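Local coordinates for protein alpha-amylase (Eisenia fetida, PDB 6M4K) that probably catalyses the endohydrolysis of (1->4)-alpha-D-glucosidic linkages in starch-like polysaccharides, as a calcium- and chloride-dependent glycoside hydrolase of family 13, at residues V18-F23 and C384-R389; G44-P49 and H339-S344; P135-G140 and A175-D180; G149-Y154 and T158-C163. All coordinates share one frame; numbering follows the deposited sequence.

Interaction 1 of 4, residues V18-F23 and C384-R389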
# COMPACT_ATOMS: atom_id res chain seq x y z
N VAL A 18 -1.52 5.55 9.66
CA VAL A 18 -0.99 4.54 8.75
C VAL A 18 -2.13 3.67 8.25
O VAL A 18 -3.06 3.34 8.99
CB VAL A 18 0.08 3.71 9.49
CG1 VAL A 18 0.56 2.54 8.64
CG2 VAL A 18 1.24 4.59 9.90
N ILE A 19 -2.07 3.28 6.98
CA ILE A 19 -3.09 2.40 6.42
C ILE A 19 -2.47 1.05 6.06
O ILE A 19 -1.24 0.89 5.97
CB ILE A 19 -3.84 3.04 5.25
CG1 ILE A 19 -2.89 3.29 4.09
CG2 ILE A 19 -4.49 4.36 5.71
CD1 ILE A 19 -3.60 3.70 2.81
N VAL A 20 -3.33 0.04 5.87
CA VAL A 20 -2.90 -1.34 5.65
C VAL A 20 -3.65 -1.90 4.44
O VAL A 20 -4.87 -1.76 4.34
CB VAL A 20 -3.18 -2.23 6.88
CG1 VAL A 20 -2.74 -3.67 6.60
CG2 VAL A 20 -2.50 -1.68 8.11
N HIS A 21 -2.93 -2.57 3.55
CA HIS A 21 -3.56 -3.27 2.44
C HIS A 21 -3.85 -4.70 2.88
O HIS A 21 -2.93 -5.52 2.99
CB HIS A 21 -2.64 -3.29 1.24
CG HIS A 21 -3.27 -3.89 0.02
ND1 HIS A 21 -2.52 -4.27 -1.08
CD2 HIS A 21 -4.56 -4.15 -0.29
CE1 HIS A 21 -3.33 -4.74 -2.01
NE2 HIS A 21 -4.57 -4.68 -1.55
N LEU A 22 -5.12 -5.00 3.18
CA LEU A 22 -5.52 -6.35 3.58
C LEU A 22 -5.84 -7.14 2.30
O LEU A 22 -6.99 -7.37 1.93
CB LEU A 22 -6.66 -6.30 4.59
CG LEU A 22 -6.31 -5.66 5.93
CD1 LEU A 22 -7.54 -5.66 6.85
CD2 LEU A 22 -5.16 -6.39 6.61
N PHE A 23 -4.77 -7.54 1.62
CA PHE A 23 -4.84 -8.08 0.26
C PHE A 23 -5.59 -9.40 0.24
O PHE A 23 -5.21 -10.36 0.92
CB PHE A 23 -3.39 -8.25 -0.22
CG PHE A 23 -3.24 -8.89 -1.58
CD1 PHE A 23 -3.87 -8.37 -2.70
CD2 PHE A 23 -2.39 -9.99 -1.74
CE1 PHE A 23 -3.68 -8.94 -3.96
CE2 PHE A 23 -2.20 -10.56 -2.99
CZ PHE A 23 -2.85 -10.05 -4.09
N CYS A 384 0.16 -11.47 7.79
CA CYS A 384 -0.29 -10.46 8.75
C CYS A 384 0.83 -9.54 9.24
O CYS A 384 1.01 -9.34 10.44
CB CYS A 384 -1.01 -11.10 9.94
SG CYS A 384 -2.51 -11.98 9.49
N GLU A 385 1.59 -8.98 8.29
CA GLU A 385 2.68 -8.07 8.64
C GLU A 385 2.23 -6.96 9.57
O GLU A 385 2.99 -6.51 10.43
CB GLU A 385 3.27 -7.43 7.37
CG GLU A 385 4.02 -8.37 6.43
CD GLU A 385 3.15 -8.93 5.32
OE1 GLU A 385 2.01 -9.37 5.60
OE2 GLU A 385 3.61 -8.92 4.17
N HIS A 386 1.01 -6.46 9.39
CA HIS A 386 0.53 -5.35 10.21
C HIS A 386 0.37 -5.74 11.67
O HIS A 386 0.34 -4.86 12.54
CB HIS A 386 -0.79 -4.83 9.65
CG HIS A 386 -1.92 -5.79 9.78
ND1 HIS A 386 -2.03 -6.92 8.99
CD2 HIS A 386 -2.97 -5.82 10.63
CE1 HIS A 386 -3.11 -7.59 9.35
NE2 HIS A 386 -3.70 -6.94 10.34
N ARG A 387 0.28 -7.05 11.96
CA ARG A 387 0.24 -7.57 13.31
C ARG A 387 1.61 -7.98 13.86
O ARG A 387 1.68 -8.46 15.00
CB ARG A 387 -0.71 -8.77 13.40
CG ARG A 387 -2.19 -8.46 13.27
CD ARG A 387 -2.99 -9.48 14.07
NE ARG A 387 -4.43 -9.35 13.95
CZ ARG A 387 -5.28 -9.89 14.81
NH1 ARG A 387 -4.81 -10.57 15.85
NH2 ARG A 387 -6.59 -9.74 14.65
N TRP A 388 2.69 -7.82 13.10
CA TRP A 388 4.01 -8.07 13.66
C TRP A 388 4.34 -6.98 14.67
O TRP A 388 4.12 -5.79 14.40
CB TRP A 388 5.07 -8.04 12.56
CG TRP A 388 4.98 -9.12 11.52
CD1 TRP A 388 4.01 -10.07 11.37
CD2 TRP A 388 5.92 -9.35 10.46
NE1 TRP A 388 4.29 -10.88 10.29
CE2 TRP A 388 5.47 -10.45 9.72
CE3 TRP A 388 7.12 -8.72 10.09
CZ2 TRP A 388 6.16 -10.94 8.62
CZ3 TRP A 388 7.80 -9.21 8.99
CH2 TRP A 388 7.32 -10.31 8.27
N ARG A 389 4.89 -7.37 15.82
CA ARG A 389 5.20 -6.39 16.86
C ARG A 389 6.12 -5.29 16.33
O ARG A 389 5.96 -4.11 16.67
CB ARG A 389 5.82 -7.07 18.08
CG ARG A 389 6.14 -6.10 19.24
CD ARG A 389 6.97 -6.80 20.33
NE ARG A 389 8.27 -7.12 19.78
CZ ARG A 389 8.65 -8.32 19.37
NH1 ARG A 389 7.85 -9.37 19.50
NH2 ARG A 389 9.86 -8.46 18.83
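V20 and L22 of the strand 19-22 meet one residue of the 384-389 segment, H386. The strand side is apolar; H386 offers its CB and its ring. V20 reaches H386 with both methyl groups. CG1 of V20 lies 3.8 Å from CB of H386, and CG2 of V20 is almost as near the same carbon. The two side chains cross at about a right angle.

L22 makes a CH-pi contact. Its CD2 sits over one face of the H386 imidazole, 4.0 Å from the ring centroid and 28° off the ring normal. The closest pair is CD2 of L22 with CE1 of H386, at 3.6 Å. CG of H386 stands between its own backbone N and carbonyl carbon (chi1 67°), which swings the ring across to the two strand residues. The CG of its neighbour R387 packs near the rim of one ring face.

The polar atoms of H386 bond elsewhere. ND1 pairs with OG of S344 on strand 339-344, and NE2 with OE2 of E33 on helix 27-39. E33 also forms a salt bridge with R387.

The contact thus joins the first strand of the TIM barrel, on its outer side, to the 3-10 turn before helix 389-401. Both ring nitrogens are bonded, which fixes the rotation of the imidazole and turns one face, at CE1, to the methyl of L22. The nearby carboxylate of E33 would probably favour a protonated ring.

Interaction 2 of 4, residues G44-P49 and H339-S344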
# COMPACT_ATOMS: atom_id res chain seq x y z
N GLY A 44 -6.81 3.09 8.55
CA GLY A 44 -7.70 2.60 7.52
C GLY A 44 -7.10 1.43 6.77
O GLY A 44 -5.95 1.04 6.99
N VAL A 45 -7.90 0.91 5.84
CA VAL A 45 -7.65 -0.35 5.15
C VAL A 45 -7.90 -0.15 3.67
O VAL A 45 -8.98 0.32 3.28
CB VAL A 45 -8.58 -1.46 5.66
CG1 VAL A 45 -8.42 -2.73 4.81
CG2 VAL A 45 -8.29 -1.74 7.10
N GLN A 46 -6.94 -0.54 2.83
CA GLN A 46 -7.19 -0.68 1.41
C GLN A 46 -7.71 -2.09 1.14
O GLN A 46 -7.07 -3.07 1.53
CB GLN A 46 -5.89 -0.49 0.63
CG GLN A 46 -6.05 -0.53 -0.87
CD GLN A 46 -4.74 -0.42 -1.56
OE1 GLN A 46 -3.99 0.53 -1.34
NE2 GLN A 46 -4.41 -1.40 -2.40
N VAL A 47 -8.86 -2.19 0.49
CA VAL A 47 -9.52 -3.47 0.23
C VAL A 47 -9.37 -3.83 -1.24
O VAL A 47 -9.33 -2.96 -2.12
CB VAL A 47 -11.01 -3.44 0.65
CG1 VAL A 47 -11.14 -3.09 2.12
CG2 VAL A 47 -11.83 -2.49 -0.23
N SER A 48 -9.31 -5.14 -1.51
CA SER A 48 -9.18 -5.64 -2.88
C SER A 48 -10.41 -5.24 -3.70
O SER A 48 -11.48 -4.96 -3.14
CB SER A 48 -9.04 -7.16 -2.85
OG SER A 48 -7.74 -7.55 -2.43
N PRO A 49 -10.30 -5.22 -5.04
CA PRO A 49 -11.42 -4.75 -5.88
C PRO A 49 -12.71 -5.44 -5.50
O PRO A 49 -12.79 -6.68 -5.48
CB PRO A 49 -10.96 -5.11 -7.30
CG PRO A 49 -9.45 -4.99 -7.23
CD PRO A 49 -9.10 -5.52 -5.85
N HIS A 339 2.38 9.42 2.94
CA HIS A 339 1.35 8.67 3.64
C HIS A 339 1.71 7.19 3.58
O HIS A 339 1.75 6.62 2.48
CB HIS A 339 -0.01 8.92 2.99
CG HIS A 339 -1.15 8.36 3.78
ND1 HIS A 339 -2.39 8.11 3.24
CD2 HIS A 339 -1.23 8.02 5.08
CE1 HIS A 339 -3.19 7.65 4.18
NE2 HIS A 339 -2.51 7.58 5.31
N VAL A 340 1.95 6.58 4.73
CA VAL A 340 2.50 5.22 4.79
C VAL A 340 1.40 4.17 4.71
O VAL A 340 0.44 4.20 5.49
CB VAL A 340 3.32 5.02 6.07
CG1 VAL A 340 3.80 3.56 6.16
CG2 VAL A 340 4.51 5.99 6.10
N ARG A 341 1.57 3.22 3.78
CA ARG A 341 0.73 2.04 3.68
C ARG A 341 1.60 0.81 3.92
O ARG A 341 2.69 0.69 3.34
CB ARG A 341 0.10 1.96 2.29
CG ARG A 341 -0.80 0.75 2.09
CD ARG A 341 -1.29 0.62 0.64
NE ARG A 341 -0.18 0.34 -0.27
CZ ARG A 341 -0.22 0.50 -1.59
NH1 ARG A 341 -1.32 0.93 -2.18
NH2 ARG A 341 0.85 0.22 -2.34
N LEU A 342 1.15 -0.08 4.80
CA LEU A 342 1.81 -1.37 5.01
C LEU A 342 1.08 -2.45 4.24
O LEU A 342 -0.15 -2.57 4.32
CB LEU A 342 1.79 -1.75 6.50
CG LEU A 342 2.34 -0.75 7.51
CD1 LEU A 342 2.48 -1.41 8.88
CD2 LEU A 342 3.68 -0.20 7.07
N MET A 343 1.83 -3.26 3.51
CA MET A 343 1.28 -4.45 2.88
C MET A 343 0.93 -5.49 3.95
O MET A 343 1.61 -5.61 4.97
CB MET A 343 2.34 -5.03 1.94
CG MET A 343 1.93 -6.29 1.20
SD MET A 343 0.51 -5.95 0.15
CE MET A 343 0.14 -7.62 -0.38
N SER A 344 -0.14 -6.23 3.71
CA SER A 344 -0.46 -7.41 4.52
C SER A 344 -0.74 -8.55 3.56
O SER A 344 -1.67 -8.47 2.74
CB SER A 344 -1.65 -7.15 5.45
OG SER A 344 -1.68 -8.15 6.47
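Q46 and R341 point into the barrel interior on two strands separated by strand 19-22, their CA atoms 8.7 Å apart. The backbones therefore do not pair, and the two side chains bridge the distance.

One hydrogen bond carries the contact. NH1 of R341 donates to OE1 of Q46 at 2.8 Å, with an N-H...O angle of 141°, so the bond is clearly bent. On the glutamine side the donor lies in the carbonyl plane and meets a lone pair of OE1. On the arginine side OE1 comes to the guanidinium edge, somewhat tilted from its plane. The amide and guanidinium planes are steeply turned, 75° apart. OE1 of Q46 also lies 3.3 Å from CD of R341.

Both chains leave their strands with CG anti to the backbone N. Q46 then stays extended, while R341 bends at chi3 (66°), which brings NH1 round to the amide oxygen. The hydroxyl of Y234 is a second partner of OE1, and its stronger one. The amide oxygen is thus gripped by two groups in a buried place. F298 makes a cation-pi contact with R341.

These are the second and eighth strands of the closed parallel barrel of a GH13 alpha-amylase. Strand 19-22 bonds to both through its backbone, and I19 and H21 pack beside R341 and Q46. Facing outward on the same strands, V45 and V47 meet helix 27-39, while V340 and L342 meet helix 322-334.

Interaction 3 of 4, residues P135-G140 and A175-D180. With SO4 (sulfate ion), chain H.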
# COMPACT_ATOMS: atom_id res chain seq x y z
N PRO A 135 -18.62 -2.12 -27.82
CA PRO A 135 -17.40 -1.65 -28.50
C PRO A 135 -17.21 -0.15 -28.54
O PRO A 135 -16.05 0.30 -28.50
CB PRO A 135 -17.56 -2.24 -29.91
CG PRO A 135 -18.32 -3.49 -29.68
CD PRO A 135 -19.31 -3.17 -28.58
N ASN A 136 -18.29 0.64 -28.61
CA ASN A 136 -18.13 2.10 -28.68
C ASN A 136 -17.54 2.67 -27.40
O ASN A 136 -17.11 3.83 -27.40
CB ASN A 136 -19.48 2.78 -28.94
CG ASN A 136 -20.05 2.45 -30.30
OD1 ASN A 136 -19.31 2.21 -31.25
ND2 ASN A 136 -21.37 2.42 -30.39
N ASP A 137 -17.54 1.90 -26.33
CA ASP A 137 -17.03 2.36 -25.04
C ASP A 137 -15.56 2.07 -24.84
O ASP A 137 -15.03 2.39 -23.77
CB ASP A 137 -17.87 1.74 -23.93
CG ASP A 137 -19.33 2.09 -24.07
OD1 ASP A 137 -19.62 3.30 -24.24
OD2 ASP A 137 -20.18 1.18 -24.04
N PHE A 138 -14.88 1.50 -25.83
CA PHE A 138 -13.49 1.10 -25.72
C PHE A 138 -12.65 1.79 -26.77
O PHE A 138 -13.14 2.16 -27.85
CB PHE A 138 -13.34 -0.42 -25.89
CG PHE A 138 -13.95 -1.21 -24.79
CD1 PHE A 138 -15.30 -1.53 -24.80
CD2 PHE A 138 -13.18 -1.60 -23.70
CE1 PHE A 138 -15.87 -2.24 -23.76
CE2 PHE A 138 -13.73 -2.31 -22.66
CZ PHE A 138 -15.08 -2.63 -22.68
N HIS A 139 -11.37 1.96 -26.45
CA HIS A 139 -10.38 2.20 -27.47
C HIS A 139 -10.23 0.96 -28.35
O HIS A 139 -10.44 -0.17 -27.90
CB HIS A 139 -9.05 2.55 -26.81
CG HIS A 139 -9.07 3.85 -26.06
ND1 HIS A 139 -8.55 3.98 -24.79
CD2 HIS A 139 -9.55 5.07 -26.41
CE1 HIS A 139 -8.71 5.23 -24.38
NE2 HIS A 139 -9.30 5.91 -25.35
N GLY A 140 -9.88 1.17 -29.60
CA GLY A 140 -9.73 0.09 -30.56
C GLY A 140 -8.75 0.48 -31.64
O GLY A 140 -7.86 1.30 -31.41
N ALA A 175 -15.03 9.27 -23.10
CA ALA A 175 -16.45 9.20 -23.44
C ALA A 175 -17.31 9.61 -22.25
O ALA A 175 -17.10 9.14 -21.12
CB ALA A 175 -16.82 7.79 -23.88
N ASN A 176 -18.30 10.47 -22.50
CA ASN A 176 -19.19 10.90 -21.44
C ASN A 176 -19.86 9.72 -20.75
O ASN A 176 -20.03 9.72 -19.53
CB ASN A 176 -20.25 11.86 -21.99
CG ASN A 176 -19.69 13.24 -22.27
OD1 ASN A 176 -18.58 13.58 -21.86
ND2 ASN A 176 -20.47 14.06 -22.96
N TYR A 177 -20.26 8.71 -21.52
CA TYR A 177 -20.94 7.57 -20.93
C TYR A 177 -20.04 6.80 -19.98
O TYR A 177 -20.46 6.43 -18.87
CB TYR A 177 -21.47 6.66 -22.03
CG TYR A 177 -22.14 5.43 -21.50
CD1 TYR A 177 -23.41 5.49 -20.95
CD2 TYR A 177 -21.50 4.20 -21.53
CE1 TYR A 177 -24.02 4.36 -20.46
CE2 TYR A 177 -22.10 3.07 -21.03
CZ TYR A 177 -23.37 3.16 -20.50
OH TYR A 177 -23.99 2.03 -20.00
N VAL A 178 -18.79 6.55 -20.38
CA VAL A 178 -17.85 5.84 -19.51
C VAL A 178 -17.61 6.64 -18.24
O VAL A 178 -17.63 6.09 -17.13
CB VAL A 178 -16.55 5.52 -20.27
CG1 VAL A 178 -15.50 4.96 -19.31
CG2 VAL A 178 -16.83 4.52 -21.39
N ARG A 179 -17.42 7.95 -18.37
CA ARG A 179 -17.21 8.79 -17.19
C ARG A 179 -18.40 8.74 -16.25
O ARG A 179 -18.24 8.67 -15.03
CB ARG A 179 -16.95 10.24 -17.62
CG ARG A 179 -15.69 10.39 -18.44
CD ARG A 179 -15.61 11.76 -19.09
NE ARG A 179 -14.29 12.01 -19.66
CZ ARG A 179 -13.91 13.18 -20.16
NH1 ARG A 179 -14.76 14.20 -20.15
NH2 ARG A 179 -12.69 13.33 -20.65
N ASP A 180 -19.62 8.77 -16.81
CA ASP A 180 -20.82 8.72 -15.99
C ASP A 180 -20.95 7.38 -15.27
O ASP A 180 -21.31 7.33 -14.09
CB ASP A 180 -22.06 8.95 -16.86
CG ASP A 180 -22.22 10.40 -17.30
OD1 ASP A 180 -21.54 11.29 -16.75
OD2 ASP A 180 -23.07 10.63 -18.19
S SO4 H . -12.72 16.91 -21.64
O1 SO4 H . -12.60 17.95 -22.65
O2 SO4 H . -11.89 17.24 -20.49
O3 SO4 H . -12.30 15.64 -22.21
O4 SO4 H . -14.12 16.81 -21.21
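D137 touches V178 and Y177 on the first turn of helix 176-192. CG2 of V178 lies 3.7 Å from the carbonyl O of D137. The carboxylate of D137 comes obliquely to the Y177 ring, OD1 of D137 3.4 Å from CD2 of Y177, the planes 28° apart. Y177 holds its CG anti to the backbone N (chi1 177°), which sends the ring toward the loop.

OD2 of D137 takes the N-H of G134, and OH of Y177 bonds to O of P132. The 3-10 turn 135-137 belongs to domain B, the long insertion after the third barrel strand, 97-102; helix 176-192 is the barrel helix that follows it. H139 bonds to the calcium ligand D170.

R179, on the same helix, does not touch the loop; its guanidinium holds a sulfate, probably from the crystallisation liquor. NH1 of R179 gives a nearly straight bond to O4 of the sulfate (2.9 Å, 174°), and NH2 of R179 bonds to O3 at 2.8 Å. NH2 also meets D209 in a salt bridge, and NE bonds to O of G173. A leucine in its place would probably cost the sulfate these two bonds, D209 its salt bridge and O of G173 a donor.

Interaction 4 of 4, residues G149-Y154 and T158-C163. With CA (calcium ion), chain B.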
# COMPACT_ATOMS: atom_id res chain seq x y z
N GLY A 149 -2.28 -4.61 -30.75
CA GLY A 149 -3.16 -3.81 -29.93
C GLY A 149 -2.68 -3.57 -28.52
O GLY A 149 -3.42 -2.96 -27.73
N GLU A 150 -1.49 -4.04 -28.17
CA GLU A 150 -0.99 -3.89 -26.81
C GLU A 150 0.07 -2.80 -26.73
O GLU A 150 0.50 -2.24 -27.74
CB GLU A 150 -0.46 -5.23 -26.30
CG GLU A 150 -1.53 -6.32 -26.35
CD GLU A 150 -1.13 -7.61 -25.66
OE1 GLU A 150 -0.08 -7.65 -24.99
OE2 GLU A 150 -1.88 -8.60 -25.80
N ILE A 151 0.46 -2.48 -25.51
CA ILE A 151 1.43 -1.43 -25.24
C ILE A 151 2.82 -2.04 -25.36
O ILE A 151 3.09 -3.11 -24.82
CB ILE A 151 1.22 -0.84 -23.84
CG1 ILE A 151 -0.20 -0.32 -23.67
CG2 ILE A 151 2.25 0.24 -23.57
CD1 ILE A 151 -0.58 -0.04 -22.23
N HIS A 152 3.70 -1.34 -26.07
CA HIS A 152 5.10 -1.75 -26.15
C HIS A 152 6.07 -0.60 -25.91
O HIS A 152 7.11 -0.81 -25.28
CB HIS A 152 5.38 -2.43 -27.50
CG HIS A 152 4.47 -3.57 -27.80
ND1 HIS A 152 4.58 -4.80 -27.17
CD2 HIS A 152 3.41 -3.68 -28.65
CE1 HIS A 152 3.64 -5.61 -27.63
NE2 HIS A 152 2.92 -4.96 -28.52
N ASP A 153 5.76 0.61 -26.38
CA ASP A 153 6.68 1.75 -26.33
C ASP A 153 6.24 2.68 -25.21
O ASP A 153 5.33 3.49 -25.37
CB ASP A 153 6.66 2.48 -27.68
CG ASP A 153 7.64 3.64 -27.73
OD1 ASP A 153 8.30 3.96 -26.71
OD2 ASP A 153 7.74 4.26 -28.81
N TYR A 154 6.93 2.59 -24.07
CA TYR A 154 6.62 3.45 -22.93
C TYR A 154 7.17 4.88 -23.07
O TYR A 154 7.01 5.68 -22.15
CB TYR A 154 7.02 2.78 -21.61
CG TYR A 154 6.02 1.73 -21.18
CD1 TYR A 154 6.05 0.45 -21.72
CD2 TYR A 154 5.01 2.03 -20.27
CE1 TYR A 154 5.11 -0.51 -21.35
CE2 TYR A 154 4.08 1.08 -19.89
CZ TYR A 154 4.13 -0.19 -20.43
OH TYR A 154 3.19 -1.14 -20.06
N THR A 158 0.57 8.31 -25.84
CA THR A 158 -0.66 7.89 -26.50
C THR A 158 -0.79 6.37 -26.51
O THR A 158 -1.88 5.84 -26.27
CB THR A 158 -0.69 8.45 -27.92
OG1 THR A 158 -0.55 9.88 -27.86
CG2 THR A 158 -1.99 8.08 -28.63
N GLU A 159 0.31 5.67 -26.78
CA GLU A 159 0.29 4.21 -26.75
C GLU A 159 0.05 3.69 -25.34
O GLU A 159 -0.78 2.80 -25.13
CB GLU A 159 1.60 3.68 -27.33
CG GLU A 159 1.69 2.18 -27.44
CD GLU A 159 2.89 1.75 -28.27
OE1 GLU A 159 3.24 2.47 -29.23
OE2 GLU A 159 3.47 0.69 -27.97
N VAL A 160 0.75 4.25 -24.36
CA VAL A 160 0.58 3.82 -22.97
C VAL A 160 -0.86 4.00 -22.50
O VAL A 160 -1.37 3.19 -21.72
CB VAL A 160 1.59 4.57 -22.07
CG1 VAL A 160 1.35 4.25 -20.60
CG2 VAL A 160 3.01 4.21 -22.46
N ARG A 161 -1.54 5.03 -22.98
CA ARG A 161 -2.87 5.34 -22.48
C ARG A 161 -4.00 4.77 -23.34
O ARG A 161 -5.07 4.49 -22.80
CB ARG A 161 -3.05 6.85 -22.29
CG ARG A 161 -2.27 7.37 -21.08
CD ARG A 161 -2.18 8.89 -21.01
NE ARG A 161 -1.61 9.33 -19.73
CZ ARG A 161 -0.86 10.41 -19.58
NH1 ARG A 161 -0.57 11.17 -20.62
NH2 ARG A 161 -0.39 10.73 -18.38
N ASN A 162 -3.79 4.60 -24.65
CA ASN A 162 -4.87 4.17 -25.53
C ASN A 162 -4.76 2.74 -26.02
O ASN A 162 -5.73 2.22 -26.58
CB ASN A 162 -5.01 5.14 -26.71
CG ASN A 162 -5.50 6.51 -26.28
OD1 ASN A 162 -5.91 6.70 -25.15
ND2 ASN A 162 -5.46 7.47 -27.21
N CYS A 163 -3.61 2.09 -25.86
CA CYS A 163 -3.47 0.68 -26.19
C CYS A 163 -3.76 -0.18 -24.97
O CYS A 163 -4.00 0.32 -23.87
CB CYS A 163 -2.09 0.40 -26.79
SG CYS A 163 -1.77 1.25 -28.37
CA CA B . -6.15 3.30 -21.01
O HOH W 1 5.45 3.81 -30.45
O HOH W 2 -4.01 1.99 -21.58
O HOH W 3 -7.09 5.58 -21.51
O HOH W 4 -8.57 3.30 -20.41
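I151 packs tightly against helix 157-162 and the residue that follows it. Its CD1 lies 3.4 Å from O of V160, and its CG1 lies 3.7 Å from CB of C163. V160 extends this apolar patch, with CG2 3.7 Å from CD2 of Y154. C163 is disulfide-bonded to C144.

The looser side is polar and more exposed. E159 stretches out, CG anti to the backbone N (chi1 -177°), and its OE2 accepts two backbone N-H groups, from H152 and D153, each at 2.8 Å. H152 N meets the anti lone pair of OE2, whereas D153 N comes from above the carboxylate plane. A water bridges OE1 of E159 and OD2 of D153. OD1 of D153 bonds to N of N155. With an alanine in place of E159, both amides would probably lose this acceptor, and the backbone at 152-153 would be freer to shift.

In the last turn of the helix, O of R161 binds the calcium ion at 2.4 Å, with N105, D170 and H204 as further ligands. A calcium-bound water donates to O of V160 and O of C163. The doubly gripped OE2 is likely to keep E159 ionised.

In the fold
Interactions 1 and 2 lie in the buried barrel and share its sheet. Strand 19-22 pairs with both strands of interaction 2, and the two contacts touch through their strands and H386. Their chemistry differs by side: interaction 1 is apolar and aromatic outside the barrel wall, interaction 2 a polar bridge inside it. Interactions 3 and 4 are partly buried and sit farther out. Interaction 4 lies within domain B, and interaction 3 joins it to barrel helix 176-192; the calcium is bound at that junction. They touch where H139 meets N162. Interaction 3 is a small loop-to-helix contact, while interaction 4 buries the most surface and adds hydrogen bonds, waters and metal.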